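PDB 5I4A: argonaute protein from Marinitoga piezophila, which uses short guide RNAs with a 5'-hydroxyl end to bind complementary single-stranded DNA or RNA targets, leading to their cleavage. Local coordinates for residues M437-I448 with C462-L473. Numbering follows the deposited sequence.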
ATOM      1  N   MET A 437     -12.647  16.000 -14.630  1.00 27.81           N
ATOM      2  CA  MET A 437     -12.677  14.755 -15.385  1.00 23.12           C
ATOM      3  C   MET A 437     -13.819  14.683 -16.389  1.00 28.80           C
ATOM      4  O   MET A 437     -13.889  13.710 -17.150  1.00 43.58           O
ATOM      5  CB  MET A 437     -12.771  13.555 -14.432  1.00 32.85           C
ATOM      6  CG  MET A 437     -11.531  13.329 -13.583  1.00 32.52           C
ATOM      7  SD  MET A 437     -10.080  12.923 -14.571  1.00 36.66           S
ATOM      8  CE  MET A 437     -10.537  11.317 -15.215  1.00 28.40           C
ATOM      9  N   GLU A 438     -14.703  15.683 -16.421  1.00 34.44           N
ATOM     10  CA  GLU A 438     -15.898  15.594 -17.257  1.00 36.02           C
ATOM     11  C   GLU A 438     -15.557  15.477 -18.739  1.00 41.05           C
ATOM     12  O   GLU A 438     -16.347  14.928 -19.513  1.00 44.37           O
ATOM     13  CB  GLU A 438     -16.797  16.806 -16.997  1.00 41.87           C
ATOM     14  CG  GLU A 438     -18.149  16.748 -17.693  1.00 47.32           C
ATOM     15  CD  GLU A 438     -19.188  17.646 -17.044  1.00 54.18           C
ATOM     16  OE1 GLU A 438     -18.863  18.280 -16.019  1.00 57.82           O
ATOM     17  OE2 GLU A 438     -20.328  17.716 -17.555  1.00 59.96           O
ATOM     18  N   ASP A 439     -14.391  15.950 -19.164  1.00 41.97           N
ATOM     19  CA  ASP A 439     -14.045  15.874 -20.577  1.00 40.17           C
ATOM     20  C   ASP A 439     -12.960  14.845 -20.856  1.00 41.47           C
ATOM     21  O   ASP A 439     -12.238  14.974 -21.849  1.00 44.55           O
ATOM     22  CB  ASP A 439     -13.605  17.261 -21.081  1.00 44.78           C
ATOM     23  CG  ASP A 439     -12.362  17.811 -20.353  1.00 49.12           C
ATOM     24  OD1 ASP A 439     -12.041  17.360 -19.242  1.00 46.18           O
ATOM     25  OD2 ASP A 439     -11.688  18.709 -20.894  1.00 62.10           O
ATOM     26  N   LYS A 440     -12.831  13.824 -20.006  1.00 41.98           N
ATOM     27  CA  LYS A 440     -11.786  12.813 -20.144  1.00 36.97           C
ATOM     28  C   LYS A 440     -12.333  11.436 -20.516  1.00 38.85           C
ATOM     29  O   LYS A 440     -11.686  10.424 -20.236  1.00 41.79           O
ATOM     30  CB  LYS A 440     -10.958  12.709 -18.859  1.00 39.82           C
ATOM     31  CG  LYS A 440     -10.364  14.024 -18.381  1.00 36.30           C
ATOM     32  CD  LYS A 440      -9.520  14.670 -19.463  1.00 39.50           C
ATOM     33  CE  LYS A 440      -8.692  15.816 -18.907  1.00 38.91           C
ATOM     34  NZ  LYS A 440      -9.522  16.828 -18.196  1.00 44.97           N
ATOM     35  N   GLU A 441     -13.509  11.377 -21.149  1.00 38.58           N
ATOM     36  CA  GLU A 441     -14.113  10.085 -21.476  1.00 39.26           C
ATOM     37  C   GLU A 441     -13.283   9.308 -22.492  1.00 37.77           C
ATOM     38  O   GLU A 441     -13.369   8.076 -22.555  1.00 31.35           O
ATOM     39  CB  GLU A 441     -15.537  10.287 -22.004  1.00 48.07           C
ATOM     40  CG  GLU A 441     -16.298   9.014 -22.348  1.00 55.11           C
ATOM     41  CD  GLU A 441     -17.741   9.285 -22.739  1.00 65.05           C
ATOM     42  OE1 GLU A 441     -18.067   9.201 -23.942  1.00 69.94           O
ATOM     43  OE2 GLU A 441     -18.548   9.595 -21.837  1.00 64.66           O
ATOM     44  N   LYS A 442     -12.473  10.002 -23.292  1.00 34.46           N
ATOM     45  CA  LYS A 442     -11.724   9.354 -24.362  1.00 37.34           C
ATOM     46  C   LYS A 442     -10.574   8.491 -23.858  1.00 45.31           C
ATOM     47  O   LYS A 442      -9.920   7.828 -24.671  1.00 36.09           O
ATOM     48  CB  LYS A 442     -11.187  10.409 -25.325  1.00 37.44           C
ATOM     49  CG  LYS A 442     -10.280  11.440 -24.674  1.00 44.06           C
ATOM     50  CD  LYS A 442      -9.930  12.546 -25.659  1.00 52.03           C
ATOM     51  CE  LYS A 442      -9.299  13.741 -24.964  1.00 46.68           C
ATOM     52  NZ  LYS A 442      -9.079  14.870 -25.910  1.00 45.38           N
ATOM     53  N   ASN A 443     -10.316   8.471 -22.554  1.00 42.00           N
ATOM     54  CA  ASN A 443      -9.160   7.790 -21.997  1.00 41.92           C
ATOM     55  C   ASN A 443      -9.580   6.522 -21.261  1.00 36.87           C
ATOM     56  O   ASN A 443     -10.656   6.455 -20.661  1.00 31.64           O
ATOM     57  CB  ASN A 443      -8.397   8.716 -21.049  1.00 40.93           C
ATOM     58  CG  ASN A 443      -8.030  10.036 -21.700  1.00 34.10           C
ATOM     59  OD1 ASN A 443      -7.579  10.072 -22.845  1.00 32.06           O
ATOM     60  ND2 ASN A 443      -8.231  11.129 -20.974  1.00 36.09           N
ATOM     61  N   LEU A 444      -8.710   5.515 -21.317  1.00 33.71           N
ATOM     62  CA  LEU A 444      -8.920   4.237 -20.647  1.00 36.87           C
ATOM     63  C   LEU A 444      -7.882   4.114 -19.539  1.00 40.20           C
ATOM     64  O   LEU A 444      -6.684   3.976 -19.814  1.00 34.74           O
ATOM     65  CB  LEU A 444      -8.821   3.078 -21.637  1.00 38.36           C
ATOM     66  CG  LEU A 444      -8.862   1.663 -21.054  1.00 43.15           C
ATOM     67  CD1 LEU A 444     -10.134   1.455 -20.255  1.00 32.16           C
ATOM     68  CD2 LEU A 444      -8.740   0.623 -22.157  1.00 40.65           C
ATOM     69  N   TYR A 445      -8.343   4.168 -18.293  1.00 40.73           N
ATOM     70  CA  TYR A 445      -7.468   4.134 -17.130  1.00 32.80           C
ATOM     71  C   TYR A 445      -7.389   2.705 -16.607  1.00 30.48           C
ATOM     72  O   TYR A 445      -8.403   2.129 -16.203  1.00 34.27           O
ATOM     73  CB  TYR A 445      -7.975   5.092 -16.052  1.00 28.14           C
ATOM     74  CG  TYR A 445      -8.125   6.510 -16.560  1.00 25.40           C
ATOM     75  CD1 TYR A 445      -7.013   7.314 -16.765  1.00 25.39           C
ATOM     76  CD2 TYR A 445      -9.377   7.040 -16.849  1.00 28.35           C
ATOM     77  CE1 TYR A 445      -7.140   8.608 -17.236  1.00 35.80           C
ATOM     78  CE2 TYR A 445      -9.514   8.336 -17.323  1.00 30.63           C
ATOM     79  CZ  TYR A 445      -8.392   9.113 -17.512  1.00 30.06           C
ATOM     80  OH  TYR A 445      -8.518  10.400 -17.983  1.00 31.90           O
ATOM     81  N   ILE A 446      -6.182   2.142 -16.615  1.00 33.30           N
ATOM     82  CA  ILE A 446      -5.942   0.745 -16.278  1.00 35.81           C
ATOM     83  C   ILE A 446      -4.913   0.688 -15.159  1.00 35.61           C
ATOM     84  O   ILE A 446      -3.892   1.384 -15.212  1.00 29.78           O
ATOM     85  CB  ILE A 446      -5.460  -0.047 -17.509  1.00 46.46           C
ATOM     86  CG1 ILE A 446      -6.560  -0.105 -18.573  1.00 44.81           C
ATOM     87  CG2 ILE A 446      -5.020  -1.449 -17.117  1.00 48.51           C
ATOM     88  CD1 ILE A 446      -6.096  -0.673 -19.897  1.00 45.66           C
ATOM     89  N   GLY A 447      -5.185  -0.130 -14.148  1.00 31.58           N
ATOM     90  CA  GLY A 447      -4.249  -0.373 -13.058  1.00 30.64           C
ATOM     91  C   GLY A 447      -3.735  -1.800 -13.124  1.00 36.87           C
ATOM     92  O   GLY A 447      -4.482  -2.717 -13.469  1.00 37.30           O
ATOM     93  N   ILE A 448      -2.458  -1.980 -12.791  1.00 39.19           N
ATOM     94  CA  ILE A 448      -1.785  -3.271 -12.909  1.00 41.11           C
ATOM     95  C   ILE A 448      -1.138  -3.611 -11.574  1.00 38.13           C
ATOM     96  O   ILE A 448      -0.261  -2.878 -11.102  1.00 31.58           O
ATOM     97  CB  ILE A 448      -0.722  -3.272 -14.021  1.00 43.85           C
ATOM     98  CG1 ILE A 448      -1.322  -2.805 -15.348  1.00 45.59           C
ATOM     99  CG2 ILE A 448      -0.107  -4.659 -14.162  1.00 30.05           C
ATOM    100  CD1 ILE A 448      -2.433  -3.684 -15.854  1.00 35.94           C
ATOM    101  N   CYS A 462      -3.266  -9.051 -11.414  1.00 34.50           N
ATOM    102  CA  CYS A 462      -4.619  -8.507 -11.384  1.00 33.16           C
ATOM    103  C   CYS A 462      -4.618  -7.154 -12.082  1.00 42.77           C
ATOM    104  O   CYS A 462      -3.723  -6.337 -11.843  1.00 37.97           O
ATOM    105  CB  CYS A 462      -5.138  -8.369  -9.948  1.00 37.97           C
ATOM    106  SG  CYS A 462      -6.761  -7.566  -9.835  1.00 35.42           S
ATOM    107  N   ILE A 463      -5.606  -6.928 -12.950  1.00 31.90           N
ATOM    108  CA  ILE A 463      -5.743  -5.670 -13.672  1.00 31.17           C
ATOM    109  C   ILE A 463      -7.153  -5.128 -13.470  1.00 30.29           C
ATOM    110  O   ILE A 463      -8.105  -5.881 -13.240  1.00 30.33           O
ATOM    111  CB  ILE A 463      -5.425  -5.822 -15.181  1.00 44.09           C
ATOM    112  CG1 ILE A 463      -6.625  -6.378 -15.951  1.00 45.53           C
ATOM    113  CG2 ILE A 463      -4.217  -6.724 -15.389  1.00 48.78           C
ATOM    114  CD1 ILE A 463      -7.291  -5.362 -16.864  1.00 45.53           C
ATOM    115  N   ALA A 464      -7.282  -3.805 -13.565  1.00 29.51           N
ATOM    116  CA  ALA A 464      -8.560  -3.132 -13.388  1.00 28.65           C
ATOM    117  C   ALA A 464      -8.608  -1.914 -14.297  1.00 34.92           C
ATOM    118  O   ALA A 464      -7.660  -1.124 -14.328  1.00 32.40           O
ATOM    119  CB  ALA A 464      -8.767  -2.709 -11.929  1.00 28.26           C
ATOM    120  N   ALA A 465      -9.713  -1.762 -15.027  1.00 35.59           N
ATOM    121  CA  ALA A 465      -9.908  -0.646 -15.944  1.00 35.81           C
ATOM    122  C   ALA A 465     -11.157   0.133 -15.555  1.00 30.03           C
ATOM    123  O   ALA A 465     -12.179  -0.457 -15.188  1.00 26.17           O
ATOM    124  CB  ALA A 465     -10.024  -1.135 -17.392  1.00 27.48           C
ATOM    125  N   VAL A 466     -11.068   1.465 -15.626  1.00 29.91           N
ATOM    126  CA  VAL A 466     -12.181   2.349 -15.302  1.00 25.52           C
ATOM    127  C   VAL A 466     -12.239   3.475 -16.326  1.00 37.12           C
ATOM    128  O   VAL A 466     -11.281   3.731 -17.059  1.00 38.61           O
ATOM    129  CB  VAL A 466     -12.082   2.952 -13.879  1.00 27.35           C
ATOM    130  CG1 VAL A 466     -11.824   1.870 -12.832  1.00 27.49           C
ATOM    131  CG2 VAL A 466     -11.008   4.028 -13.828  1.00 32.35           C
ATOM    132  N   ASP A 467     -13.380   4.164 -16.360  1.00 30.39           N
ATOM    133  CA  ASP A 467     -13.560   5.308 -17.239  1.00 30.21           C
ATOM    134  C   ASP A 467     -13.414   6.604 -16.442  1.00 36.36           C
ATOM    135  O   ASP A 467     -13.075   6.600 -15.254  1.00 38.01           O
ATOM    136  CB  ASP A 467     -14.906   5.218 -17.978  1.00 29.18           C
ATOM    137  CG  ASP A 467     -16.122   5.334 -17.057  1.00 28.60           C
ATOM    138  OD1 ASP A 467     -16.012   5.832 -15.917  1.00 36.70           O
ATOM    139  OD2 ASP A 467     -17.221   4.937 -17.500  1.00 37.49           O
ATOM    140  N   ASN A 468     -13.691   7.733 -17.101  1.00 33.09           N
ATOM    141  CA  ASN A 468     -13.505   9.042 -16.484  1.00 33.95           C
ATOM    142  C   ASN A 468     -14.476   9.298 -15.339  1.00 30.65           C
ATOM    143  O   ASN A 468     -14.231  10.195 -14.527  1.00 28.09           O
ATOM    144  CB  ASN A 468     -13.658  10.137 -17.539  1.00 39.43           C
ATOM    145  CG  ASN A 468     -15.093  10.306 -17.995  1.00 29.78           C
ATOM    146  OD1 ASN A 468     -15.694   9.386 -18.550  1.00 30.66           O
ATOM    147  ND2 ASN A 468     -15.651  11.487 -17.765  1.00 29.70           N
ATOM    148  N   THR A 469     -15.570   8.542 -15.261  1.00 35.08           N
ATOM    149  CA  THR A 469     -16.570   8.716 -14.218  1.00 27.52           C
ATOM    150  C   THR A 469     -16.344   7.810 -13.018  1.00 32.34           C
ATOM    151  O   THR A 469     -17.071   7.928 -12.025  1.00 37.36           O
ATOM    152  CB  THR A 469     -17.972   8.449 -14.776  1.00 39.27           C
ATOM    153  OG1 THR A 469     -18.092   7.062 -15.115  1.00 33.96           O
ATOM    154  CG2 THR A 469     -18.219   9.286 -16.019  1.00 28.71           C
ATOM    155  N   GLY A 470     -15.369   6.910 -13.081  1.00 28.77           N
ATOM    156  CA  GLY A 470     -15.161   5.949 -12.023  1.00 29.79           C
ATOM    157  C   GLY A 470     -15.891   4.636 -12.202  1.00 28.86           C
ATOM    158  O   GLY A 470     -15.754   3.753 -11.346  1.00 26.92           O
ATOM    159  N   ASP A 471     -16.669   4.480 -13.271  1.00 30.77           N
ATOM    160  CA  ASP A 471     -17.269   3.185 -13.565  1.00 30.67           C
ATOM    161  C   ASP A 471     -16.175   2.166 -13.844  1.00 31.28           C
ATOM    162  O   ASP A 471     -15.234   2.439 -14.593  1.00 28.57           O
ATOM    163  CB  ASP A 471     -18.210   3.282 -14.767  1.00 32.21           C
ATOM    164  CG  ASP A 471     -19.566   3.852 -14.406  1.00 42.95           C
ATOM    165  OD1 ASP A 471     -19.843   4.017 -13.199  1.00 39.17           O
ATOM    166  OD2 ASP A 471     -20.358   4.123 -15.331  1.00 63.43           O
ATOM    167  N   ILE A 472     -16.298   0.991 -13.237  1.00 27.57           N
ATOM    168  CA  ILE A 472     -15.324  -0.073 -13.451  1.00 24.89           C
ATOM    169  C   ILE A 472     -15.687  -0.805 -14.736  1.00 34.03           C
ATOM    170  O   ILE A 472     -16.769  -1.392 -14.845  1.00 36.56           O
ATOM    171  CB  ILE A 472     -15.279  -1.031 -12.255  1.00 29.94           C
ATOM    172  CG1 ILE A 472     -14.912  -0.257 -10.991  1.00 24.96           C
ATOM    173  CG2 ILE A 472     -14.281  -2.148 -12.506  1.00 30.74           C
ATOM    174  CD1 ILE A 472     -14.896  -1.103  -9.754  1.00 28.53           C
ATOM    175  N   LEU A 473     -14.782  -0.764 -15.714  1.00 29.10           N
ATOM    176  CA  LEU A 473     -15.034  -1.395 -17.002  1.00 26.21           C
ATOM    177  C   LEU A 473     -14.724  -2.882 -16.983  1.00 34.75           C
ATOM    178  O   LEU A 473     -15.407  -3.661 -17.658  1.00 46.52           O
ATOM    179  CB  LEU A 473     -14.205  -0.710 -18.089  1.00 28.93           C
ATOM    180  CG  LEU A 473     -14.631   0.721 -18.392  1.00 33.68           C
ATOM    181  CD1 LEU A 473     -13.688   1.372 -19.380  1.00 27.45           C
ATOM    182  CD2 LEU A 473     -16.034   0.692 -18.936  1.00 40.14           C
TER
HETATM  183  O   HOH W   1     -18.163   8.856 -19.183  1.00 30.36           O
HETATM  184  O   HOH W   2     -13.137   7.076 -19.954  1.00 46.53           O
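Tyr445 and Val466 exchange two backbone hydrogen bonds, Val466 N to Tyr445 O at 2.8 Å being the shorter, and Gly447 and Ala464 form the next such pair. This ladder is the tight, buried part. On one face Ile446 CG1 packs on Ala465 CB, while Ile448 and Ile463 lie side by side, Ile448 CD1 to Ile463 CG2 3.6 Å; Ile463 also touches Ala499 of helix 485-507, and Ile448 touches Ile516 of strand 513-519. On the other face the Tyr445 ring turns its edge to Asn468 CA, and its OH bonds Gln601. The strands form the first hairpin of the RNase H fold of the PIWI domain; strand 443-452 runs on to Asp449, probably catalytic and, by similarity, a manganese ligand. The turn end is looser, bridged by two waters beside exposed Glu441. Asn468 packs against loop 437-442, its CB 3.4 Å from Lys440 O. With CG between its backbone N and carbonyl carbon (chi1 71°), its OD1 lies against Glu441 CA, the amide plane turned 60° from the carboxylate, and ND2 bonds Met437 O at 2.9 Å; ND2 and Lys440 N reach that oxygen from opposite faces of its carbonyl plane. Replacement by alanine would probably leave Met437 O without this second donor and the water on Glu441 OE2 without the amide oxygen. Another water links Asn468 N with the carbonyl oxygens of Glu441 and Asn443.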